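Local coordinates for protein DNA polymerase (Bacillus phage phi29, PDB 2PY5) that replicates viral DNA from a protein primer, displacing the non-template strand with high processivity and fidelity and proofreading with its own 3'-5' exonuclease, at residues V210-S215 with Y265-V270; E221-Y226 with V425-G430; Y281-Q286 with L328-L333. The protein carries 2 engineered substitutions. All blocks are in the same frame, centred on the assembly; numbering follows the deposited sequence.

Contact 1: residues V210-S215 with Y265-V270; sequences VFPTLS and YGEPIV. With EDO (1,2-ethanediol), chain M.
Pro212 lays its ring over the backbone of Gly266 and Glu267: CG stands 3.5 Å from Gly266 C, and CD touches Gly266 CA. The two segments are joined directly by Gly266 N donating to Val210 O at 2.7 Å, with a moderately bent N-H...O (158°). The same carbonyl oxygen lies at the edge of the Tyr265 ring and 3.4 Å from Tyr265 CB. Tyr265 CG sits between its own backbone N and carbonyl carbon (chi1 74°), and ring atom CD1 meets Val210 CB. Gly266, with its positive phi, forms the corner where the chain turns from strand 263-265 into strand 267-272. The contact thus fastens the linker between helices 204-210 and 216-223, within the region that coordinates synthesis and degradation, to this bend in the polymerisation region. Farther along, Leu214 and Pro268 reach toward each other tip to tip, with a tight 3.5 Å between Leu214 CD2 and Pro268 CD. Glu267 slides past Leu214 in the opposite direction, its chain bent at chi2 (66°), and both carboxylate oxygens are tied by water to the linker backbone. One water donates to Glu267 OE1 and Thr213 O; a second donates to Glu267 OE2 and accepts from Ser215 N. Ser215 in turn caps helix 216-223 through OG to Leu218 N. The Phe211 ring packs against the rings of Phe207, Phe393 and Tyr426, while Phe211 O accepts a 2.7 Å bond from O2 of an ethanediol, probably from the crystallisation liquor.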
loop_
_atom_site.group_PDB
_atom_site.type_symbol
_atom_site.label_atom_id
_atom_site.label_comp_id
_atom_site.label_asym_id
_atom_site.label_seq_id
_atom_site.Cartn_x
_atom_site.Cartn_y
_atom_site.Cartn_z
ATOM N N VAL F 210 0.392 26.263 8.742
ATOM C CA VAL F 210 0.354 25.227 9.779
ATOM C C VAL F 210 1.293 24.049 9.519
ATOM O O VAL F 210 1.663 23.344 10.463
ATOM C CB VAL F 210 -1.076 24.721 10.087
ATOM C CG1 VAL F 210 -2.014 25.918 10.370
ATOM C CG2 VAL F 210 -1.608 23.840 9.012
ATOM N N PHE F 211 1.678 23.823 8.258
ATOM C CA PHE F 211 2.632 22.742 7.930
ATOM C C PHE F 211 3.866 23.332 7.241
ATOM O O PHE F 211 4.063 23.143 6.028
ATOM C CB PHE F 211 1.966 21.679 7.065
ATOM C CG PHE F 211 0.734 21.091 7.672
ATOM C CD1 PHE F 211 -0.480 21.120 6.998
ATOM C CD2 PHE F 211 0.773 20.517 8.948
ATOM C CE1 PHE F 211 -1.618 20.569 7.569
ATOM C CE2 PHE F 211 -0.350 19.958 9.521
ATOM C CZ PHE F 211 -1.551 19.973 8.840
ATOM N N PRO F 212 4.699 24.042 8.013
ATOM C CA PRO F 212 5.883 24.666 7.479
ATOM C C PRO F 212 6.898 23.614 7.049
ATOM O O PRO F 212 6.891 22.469 7.553
ATOM C CB PRO F 212 6.409 25.481 8.655
ATOM C CG PRO F 212 5.948 24.752 9.839
ATOM C CD PRO F 212 4.594 24.261 9.464
ATOM N N THR F 213 7.751 23.994 6.113
ATOM C CA THR F 213 8.762 23.089 5.592
ATOM C C THR F 213 9.872 22.969 6.602
ATOM O O THR F 213 10.486 23.974 6.978
ATOM C CB THR F 213 9.349 23.629 4.286
ATOM O OG1 THR F 213 8.291 23.898 3.369
ATOM C CG2 THR F 213 10.312 22.613 3.678
ATOM N N LEU F 214 10.121 21.749 7.080
ATOM C CA LEU F 214 11.209 21.516 8.002
ATOM C C LEU F 214 12.518 21.329 7.241
ATOM O O LEU F 214 12.546 20.878 6.084
ATOM C CB LEU F 214 10.944 20.291 8.880
ATOM C CG LEU F 214 9.693 20.311 9.795
ATOM C CD1 LEU F 214 9.921 19.248 10.882
ATOM C CD2 LEU F 214 9.378 21.664 10.385
ATOM N N SER F 215 13.614 21.684 7.897
ATOM C CA SER F 215 14.915 21.427 7.332
ATOM C C SER F 215 15.094 19.920 7.138
ATOM O O SER F 215 14.438 19.095 7.791
ATOM C CB SER F 215 16.008 21.956 8.242
ATOM O OG SER F 215 16.120 21.149 9.396
ATOM N N TYR F 265 1.338 20.420 14.660
ATOM C CA TYR F 265 1.498 21.351 13.553
ATOM C C TYR F 265 2.575 22.388 13.898
ATOM O O TYR F 265 3.056 22.476 15.058
ATOM C CB TYR F 265 0.160 22.035 13.207
ATOM C CG TYR F 265 -0.267 23.086 14.197
ATOM C CD1 TYR F 265 0.049 24.429 13.992
ATOM C CD2 TYR F 265 -0.970 22.748 15.342
ATOM C CE1 TYR F 265 -0.324 25.398 14.904
ATOM C CE2 TYR F 265 -1.354 23.742 16.277
ATOM C CZ TYR F 265 -0.998 25.042 16.048
ATOM O OH TYR F 265 -1.388 26.036 16.960
ATOM N N GLY F 266 2.933 23.180 12.890
ATOM C CA GLY F 266 3.858 24.278 13.071
ATOM C C GLY F 266 5.320 23.939 13.182
ATOM O O GLY F 266 5.728 22.779 13.009
ATOM N N GLU F 267 6.123 24.961 13.473
ATOM C CA GLU F 267 7.565 24.795 13.576
ATOM C C GLU F 267 7.865 24.150 14.913
ATOM O O GLU F 267 7.428 24.654 15.949
ATOM C CB GLU F 267 8.302 26.133 13.504
ATOM C CG GLU F 267 9.829 25.985 13.394
ATOM C CD GLU F 267 10.299 25.341 12.064
ATOM O OE1 GLU F 267 9.676 25.624 11.023
ATOM O OE2 GLU F 267 11.302 24.558 12.069
ATOM N N PRO F 268 8.608 23.052 14.908
ATOM C CA PRO F 268 8.967 22.472 16.193
ATOM C C PRO F 268 10.003 23.292 16.951
ATOM O O PRO F 268 10.699 24.127 16.362
ATOM C CB PRO F 268 9.574 21.117 15.813
ATOM C CG PRO F 268 10.090 21.313 14.468
ATOM C CD PRO F 268 9.116 22.242 13.785
ATOM N N ILE F 269 10.102 23.030 18.250
ATOM C CA ILE F 269 11.189 23.535 19.066
ATOM C C ILE F 269 12.061 22.355 19.511
ATOM O O ILE F 269 11.554 21.346 20.014
ATOM C CB ILE F 269 10.669 24.320 20.278
ATOM C CG1 ILE F 269 9.954 25.585 19.807
ATOM C CG2 ILE F 269 11.806 24.674 21.231
ATOM C CD1 ILE F 269 9.337 26.391 20.933
ATOM N N VAL F 270 13.359 22.481 19.280
ATOM C CA VAL F 270 14.317 21.455 19.695
ATOM C C VAL F 270 14.663 21.658 21.169
ATOM O O VAL F 270 14.810 22.808 21.642
ATOM C CB VAL F 270 15.624 21.565 18.885
ATOM C CG1 VAL F 270 16.691 20.602 19.407
ATOM C CG2 VAL F 270 15.361 21.342 17.418
HETATM C C1 EDO M . 5.380 26.556 3.411
HETATM O O1 EDO M . 5.120 27.158 4.688
HETATM C C2 EDO M . 5.412 25.032 3.524
HETATM O O2 EDO M . 4.111 24.447 3.622
HETATM O O HOH W 1 10.427 26.175 8.543
HETATM O O HOH W 2 13.194 23.751 10.058
#

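Contact 2: residues E221-Y226 with V425-G430; sequences EVRYAY and VYTPMG. With nucleotides of chain C.
Val222 and Pro428 bring the backbones closest, CA to CA 6.2 Å, where helix 216-223 runs close to the start of helix 427-447; a type I turn from Arg223 to Tyr226 then sets Tyr226 across from Gly430, their CA atoms 6.9 Å apart. Val222 makes the apolar centre with one methyl: CG1, anti to the backbone N (chi1 176°), lies 3.5 Å from Pro428 N and also meets Pro428 CG and Thr427 CG2. Arg223 crosses Thr427 at about a right angle, and Thr427 CG2 rests over one guanidinium face, 4.0 Å above the plane and offset toward the rim. Arg223 NH2 and Thr427 OG1 are close but poorly aligned for a bond; Asp219 joins them instead, in a salt bridge with the arginine and a hydrogen bond with the threonine. At the guanidinium edge, in plane, Arg223 NH1 donates to OP1 of nucleotide DT6 of chain C, 3.2 Å away and almost straight (172°). With Ala394 O also bonded to NH1, the group is held between protein and DNA, and its positive charge probably helps to hold the phosphate. The Tyr226 ring edge lies directly against the Gly430 backbone, CE1 3.5 Å from Gly430 O, which is in the ring plane. Tyr226 opens the conserved YxGG/A motif between the exonuclease and polymerisation domains, important for DNA binding and for coordinating synthesis with degradation. It also packs on a DNA sugar, on Tyr390 of helix 390-393 and on Thr434 of helix 427-447, the latter two probably involved in nucleotide selection and template-primer binding, respectively. Val431 of helix 427-447 lies against Val222, Ala225 and Tyr226, while strand 340-356 contributes Leu351 against Val222 and Phe353 against Pro428.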
loop_
_atom_site.group_PDB
_atom_site.type_symbol
_atom_site.label_atom_id
_atom_site.label_comp_id
_atom_site.label_asym_id
_atom_site.label_seq_id
_atom_site.Cartn_x
_atom_site.Cartn_y
_atom_site.Cartn_z
ATOM N N GLU F 221 15.346 13.562 11.819
ATOM C CA GLU F 221 15.081 13.217 13.231
ATOM C C GLU F 221 13.636 12.802 13.464
ATOM O O GLU F 221 13.359 11.795 14.114
ATOM C CB GLU F 221 15.452 14.375 14.173
ATOM C CG GLU F 221 16.929 14.705 14.179
ATOM C CD GLU F 221 17.328 15.689 15.266
ATOM O OE1 GLU F 221 18.552 15.866 15.463
ATOM O OE2 GLU F 221 16.437 16.250 15.951
ATOM N N VAL F 222 12.704 13.580 12.918
ATOM C CA VAL F 222 11.292 13.243 13.034
ATOM C C VAL F 222 11.046 11.833 12.460
ATOM O O VAL F 222 10.326 11.034 13.035
ATOM C CB VAL F 222 10.392 14.292 12.333
ATOM C CG1 VAL F 222 8.912 13.885 12.373
ATOM C CG2 VAL F 222 10.572 15.677 13.002
ATOM N N ARG F 223 11.672 11.547 11.312
ATOM C CA ARG F 223 11.433 10.322 10.582
ATOM C C ARG F 223 11.879 9.080 11.357
ATOM O O ARG F 223 11.311 8.003 11.191
ATOM C CB ARG F 223 12.119 10.399 9.220
ATOM C CG ARG F 223 11.962 9.169 8.301
ATOM C CD ARG F 223 12.567 9.414 6.912
ATOM N NE ARG F 223 12.003 10.644 6.385
ATOM C CZ ARG F 223 10.776 10.763 5.916
ATOM N NH1 ARG F 223 10.004 9.694 5.730
ATOM N NH2 ARG F 223 10.348 11.967 5.566
ATOM N N TYR F 224 12.870 9.239 12.232
ATOM C CA TYR F 224 13.269 8.116 13.083
ATOM C C TYR F 224 12.104 7.590 13.924
ATOM O O TYR F 224 12.120 6.439 14.347
ATOM C CB TYR F 224 14.423 8.475 14.020
ATOM C CG TYR F 224 15.739 8.854 13.384
ATOM C CD1 TYR F 224 16.451 9.938 13.846
ATOM C CD2 TYR F 224 16.262 8.125 12.324
ATOM C CE1 TYR F 224 17.657 10.300 13.288
ATOM C CE2 TYR F 224 17.481 8.485 11.751
ATOM C CZ TYR F 224 18.159 9.572 12.232
ATOM O OH TYR F 224 19.394 9.946 11.679
ATOM N N ALA F 225 11.126 8.464 14.199
ATOM C CA ALA F 225 9.979 8.115 14.997
ATOM C C ALA F 225 8.795 7.600 14.175
ATOM O O ALA F 225 7.729 7.316 14.755
ATOM C CB ALA F 225 9.539 9.359 15.848
ATOM N N TYR F 226 8.940 7.508 12.842
ATOM C CA TYR F 226 7.838 7.090 11.970
ATOM C C TYR F 226 7.813 5.577 11.865
ATOM O O TYR F 226 8.804 4.955 11.455
ATOM C CB TYR F 226 7.980 7.711 10.585
ATOM C CG TYR F 226 6.792 7.511 9.636
ATOM C CD1 TYR F 226 5.518 7.798 10.028
ATOM C CD2 TYR F 226 6.981 7.104 8.323
ATOM C CE1 TYR F 226 4.439 7.632 9.183
ATOM C CE2 TYR F 226 5.912 6.945 7.460
ATOM C CZ TYR F 226 4.627 7.241 7.903
ATOM O OH TYR F 226 3.535 7.102 7.061
ATOM N N VAL F 425 6.910 17.271 3.349
ATOM C CA VAL F 425 5.523 17.672 3.449
ATOM C C VAL F 425 5.357 18.074 4.921
ATOM O O VAL F 425 5.593 19.240 5.255
ATOM C CB VAL F 425 4.547 16.566 2.962
ATOM C CG1 VAL F 425 3.122 17.035 3.112
ATOM C CG2 VAL F 425 4.847 16.152 1.486
ATOM N N TYR F 426 4.997 17.147 5.800
ATOM C CA TYR F 426 4.984 17.446 7.259
ATOM C C TYR F 426 5.015 16.147 8.031
ATOM O O TYR F 426 4.012 15.606 8.483
ATOM C CB TYR F 426 3.802 18.357 7.659
ATOM C CG TYR F 426 3.986 18.914 9.053
ATOM C CD1 TYR F 426 4.890 19.957 9.296
ATOM C CD2 TYR F 426 3.299 18.396 10.137
ATOM C CE1 TYR F 426 5.081 20.450 10.593
ATOM C CE2 TYR F 426 3.510 18.888 11.424
ATOM C CZ TYR F 426 4.412 19.904 11.631
ATOM O OH TYR F 426 4.615 20.386 12.921
ATOM N N THR F 427 6.221 15.614 8.134
ATOM C CA THR F 427 6.434 14.275 8.677
ATOM C C THR F 427 5.904 14.088 10.116
ATOM O O THR F 427 5.420 12.999 10.431
ATOM C CB THR F 427 7.914 13.875 8.537
ATOM O OG1 THR F 427 8.312 14.054 7.163
ATOM C CG2 THR F 427 8.150 12.409 8.952
ATOM N N PRO F 428 5.946 15.133 10.983
ATOM C CA PRO F 428 5.390 14.896 12.324
ATOM C C PRO F 428 3.929 14.397 12.288
ATOM O O PRO F 428 3.512 13.643 13.138
ATOM C CB PRO F 428 5.462 16.280 12.972
ATOM C CG PRO F 428 6.608 16.925 12.285
ATOM C CD PRO F 428 6.518 16.491 10.876
ATOM N N MET F 429 3.146 14.875 11.311
ATOM C CA MET F 429 1.758 14.463 11.228
ATOM C C MET F 429 1.645 12.970 10.970
ATOM O O MET F 429 0.816 12.281 11.574
ATOM C CB MET F 429 1.027 15.278 10.146
ATOM C CG MET F 429 -0.436 15.049 10.000
ATOM S SD MET F 429 -1.358 15.387 11.501
ATOM C CE MET F 429 -1.746 17.124 11.494
ATOM N N GLY F 430 2.488 12.445 10.079
ATOM C CA GLY F 430 2.509 11.001 9.844
ATOM C C GLY F 430 2.909 10.228 11.093
ATOM O O GLY F 430 2.298 9.211 11.449
ATOM P P DT C 6 10.729 6.059 4.838
ATOM O OP1 DT C 6 11.066 6.656 6.141
ATOM O OP2 DT C 6 11.060 6.725 3.546
ATOM O "O5'" DT C 6 11.372 4.591 4.754
ATOM C "C5'" DT C 6 11.382 3.727 5.873
ATOM C "C4'" DT C 6 12.148 2.474 5.504
ATOM O "O4'" DT C 6 11.325 1.725 4.575
ATOM C "C3'" DT C 6 13.493 2.718 4.807
ATOM O "O3'" DT C 6 14.516 1.828 5.284
ATOM C "C2'" DT C 6 13.177 2.484 3.335
ATOM C "C1'" DT C 6 12.073 1.432 3.411
ATOM N N1 DT C 6 11.130 1.375 2.226
ATOM C C2 DT C 6 10.816 0.137 1.696
ATOM O O2 DT C 6 11.267 -0.910 2.138
ATOM N N3 DT C 6 9.949 0.176 0.624
ATOM C C4 DT C 6 9.379 1.294 0.037
ATOM O O4 DT C 6 8.617 1.208 -0.924
ATOM C C5 DT C 6 9.746 2.557 0.640
ATOM C C7 DT C 6 9.202 3.848 0.101
ATOM C C6 DT C 6 10.589 2.538 1.689
#

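Contact 3: residues Y281-Q286 with L328-L333; sequences YPLHIQ and LSNVDL
Gln286 and Leu328 form an antiparallel hydrogen-bonded pair, Gln286 N to Leu328 O at 2.8 Å and Leu328 N to Gln286 O at 2.9 Å; Ile285 and Ser329 make the neighbouring non-hydrogen-bonded pair. Next along, His284 N donates to Asn330 OD1 at 3.0 Å, fairly straight (166°) but from above the amide plane. Asn330 CG lies between its own backbone N and carbonyl carbon (chi1 57°), and the amide beyond it reaches the strand like an extra backbone carbonyl. Asn330 N returns a weak bond to His284 O. The pairing with strand 283-294 thus extends to the point where strand 324-329 passes directly into helix 330-339. Ser329 is the N-cap: its OG accepts from Asp332 N at 3.1 Å and donates to Asp332 OD2, which also forms a salt bridge with Arg438, a probable template-primer-binding residue. The His284 side chain crosses that of Asn330 obliquely, ring and amide planes 19° apart, and is touched by Asn330 CB, 3.5 Å from both ND1 and CE1; the ring also stacks with Tyr275. Leu333 CD2 meets His284 NE2 and Gln286 CB, while Leu283 CD2 packs on Asn330 OD1.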
loop_
_atom_site.group_PDB
_atom_site.type_symbol
_atom_site.label_atom_id
_atom_site.label_comp_id
_atom_site.label_asym_id
_atom_site.label_seq_id
_atom_site.Cartn_x
_atom_site.Cartn_y
_atom_site.Cartn_z
ATOM N N TYR F 281 3.157 23.460 23.585
ATOM C CA TYR F 281 3.819 22.467 22.721
ATOM C C TYR F 281 3.661 21.101 23.379
ATOM O O TYR F 281 4.634 20.531 23.880
ATOM C CB TYR F 281 5.307 22.789 22.534
ATOM C CG TYR F 281 5.580 24.020 21.699
ATOM C CD1 TYR F 281 5.412 25.276 22.222
ATOM C CD2 TYR F 281 6.034 23.916 20.393
ATOM C CE1 TYR F 281 5.638 26.405 21.469
ATOM C CE2 TYR F 281 6.292 25.046 19.631
ATOM C CZ TYR F 281 6.085 26.291 20.178
ATOM O OH TYR F 281 6.332 27.461 19.447
ATOM N N PRO F 282 2.411 20.593 23.433
ATOM C CA PRO F 282 2.039 19.441 24.269
ATOM C C PRO F 282 2.375 18.043 23.701
ATOM O O PRO F 282 2.197 17.029 24.435
ATOM C CB PRO F 282 0.532 19.611 24.409
ATOM C CG PRO F 282 0.126 20.179 23.095
ATOM C CD PRO F 282 1.232 21.151 22.750
ATOM N N LEU F 283 2.840 17.985 22.454
ATOM C CA LEU F 283 3.289 16.743 21.826
ATOM C C LEU F 283 4.792 16.797 21.643
ATOM O O LEU F 283 5.371 17.855 21.433
ATOM C CB LEU F 283 2.639 16.517 20.459
ATOM C CG LEU F 283 1.120 16.371 20.417
ATOM C CD1 LEU F 283 0.649 16.140 18.997
ATOM C CD2 LEU F 283 0.608 15.259 21.358
ATOM N N HIS F 284 5.448 15.642 21.683
ATOM C CA HIS F 284 6.880 15.640 21.468
ATOM C C HIS F 284 7.378 14.315 20.930
ATOM O O HIS F 284 6.684 13.315 21.004
ATOM C CB HIS F 284 7.665 16.041 22.732
ATOM C CG HIS F 284 7.734 14.992 23.812
ATOM N ND1 HIS F 284 6.720 14.773 24.714
ATOM C CD2 HIS F 284 8.748 14.168 24.181
ATOM C CE1 HIS F 284 7.080 13.812 25.558
ATOM N NE2 HIS F 284 8.307 13.428 25.252
ATOM N N ILE F 285 8.589 14.365 20.399
ATOM C CA ILE F 285 9.366 13.175 20.008
ATOM C C ILE F 285 10.608 13.228 20.881
ATOM O O ILE F 285 11.281 14.248 20.937
ATOM C CB ILE F 285 9.701 13.184 18.500
ATOM C CG1 ILE F 285 8.434 12.951 17.672
ATOM C CG2 ILE F 285 10.754 12.078 18.162
ATOM C CD1 ILE F 285 8.592 13.209 16.168
ATOM N N GLN F 286 10.877 12.118 21.569
ATOM C CA GLN F 286 11.998 12.008 22.524
ATOM C C GLN F 286 13.003 11.009 21.965
ATOM O O GLN F 286 12.628 9.885 21.648
ATOM C CB GLN F 286 11.481 11.530 23.877
ATOM C CG GLN F 286 12.539 11.355 24.969
ATOM C CD GLN F 286 13.088 12.684 25.476
ATOM O OE1 GLN F 286 12.353 13.487 26.093
ATOM N NE2 GLN F 286 14.383 12.913 25.257
ATOM N N LEU F 328 10.954 8.359 19.821
ATOM C CA LEU F 328 9.563 7.973 20.088
ATOM C C LEU F 328 8.664 9.173 20.239
ATOM O O LEU F 328 8.980 10.100 20.982
ATOM C CB LEU F 328 9.469 7.149 21.385
ATOM C CG LEU F 328 10.294 5.851 21.430
ATOM C CD1 LEU F 328 10.215 5.242 22.801
ATOM C CD2 LEU F 328 9.782 4.885 20.398
ATOM N N SER F 329 7.519 9.131 19.566
ATOM C CA SER F 329 6.438 10.061 19.895
ATOM C C SER F 329 6.067 9.898 21.368
ATOM O O SER F 329 6.264 8.835 21.970
ATOM C CB SER F 329 5.218 9.777 19.016
ATOM O OG SER F 329 4.537 8.581 19.419
ATOM N N ASN F 330 5.463 10.914 21.976
ATOM C CA ASN F 330 5.055 10.774 23.370
ATOM C C ASN F 330 4.026 9.643 23.575
ATOM O O ASN F 330 3.975 9.030 24.640
ATOM C CB ASN F 330 4.532 12.103 23.972
ATOM C CG ASN F 330 3.365 12.698 23.201
ATOM O OD1 ASN F 330 3.565 13.350 22.177
ATOM N ND2 ASN F 330 2.141 12.503 23.715
ATOM N N VAL F 331 3.222 9.387 22.544
ATOM C CA VAL F 331 2.231 8.330 22.584
ATOM C C VAL F 331 2.972 6.974 22.712
ATOM O O VAL F 331 2.644 6.150 23.566
ATOM C CB VAL F 331 1.380 8.337 21.316
ATOM C CG1 VAL F 331 0.441 7.149 21.313
ATOM C CG2 VAL F 331 0.554 9.652 21.221
ATOM N N ASP F 332 3.943 6.756 21.844
ATOM C CA ASP F 332 4.726 5.506 21.888
ATOM C C ASP F 332 5.568 5.387 23.153
ATOM O O ASP F 332 5.709 4.285 23.723
ATOM C CB ASP F 332 5.630 5.393 20.656
ATOM C CG ASP F 332 4.852 5.241 19.370
ATOM O OD1 ASP F 332 4.146 4.238 19.219
ATOM O OD2 ASP F 332 4.978 6.111 18.478
ATOM N N LEU F 333 6.110 6.510 23.605
ATOM C CA LEU F 333 6.955 6.538 24.801
ATOM C C LEU F 333 6.128 6.183 26.046
ATOM O O LEU F 333 6.562 5.395 26.904
ATOM C CB LEU F 333 7.587 7.927 24.955
ATOM C CG LEU F 333 8.407 8.108 26.227
ATOM C CD1 LEU F 333 9.609 7.161 26.258
ATOM C CD2 LEU F 333 8.854 9.555 26.370
#

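In the fold
Contacts 1 and 2 have centres about 11 Å apart, as do contacts 2 and 3, while contacts 1 and 3 are about 15 Å apart. Along the chain, contact 1 closes before contact 3 opens; contact 3 is nested within the loop closed by contact 2, and the segments of contacts 1 and 2 alternate. Tyr426 joins the first two, probably through a hydrogen bond from OH to Gly266 O; Ala225 and Val222 pack on Ile285 of contact 3. Strands 267-272 and 283-294 both pair with strand 340-356. Contacts 1 and 2 tie the region coordinating synthesis with degradation to the polymerisation region, contact 3 lies wholly within the latter, and contact 2 alone meets the bound DNA.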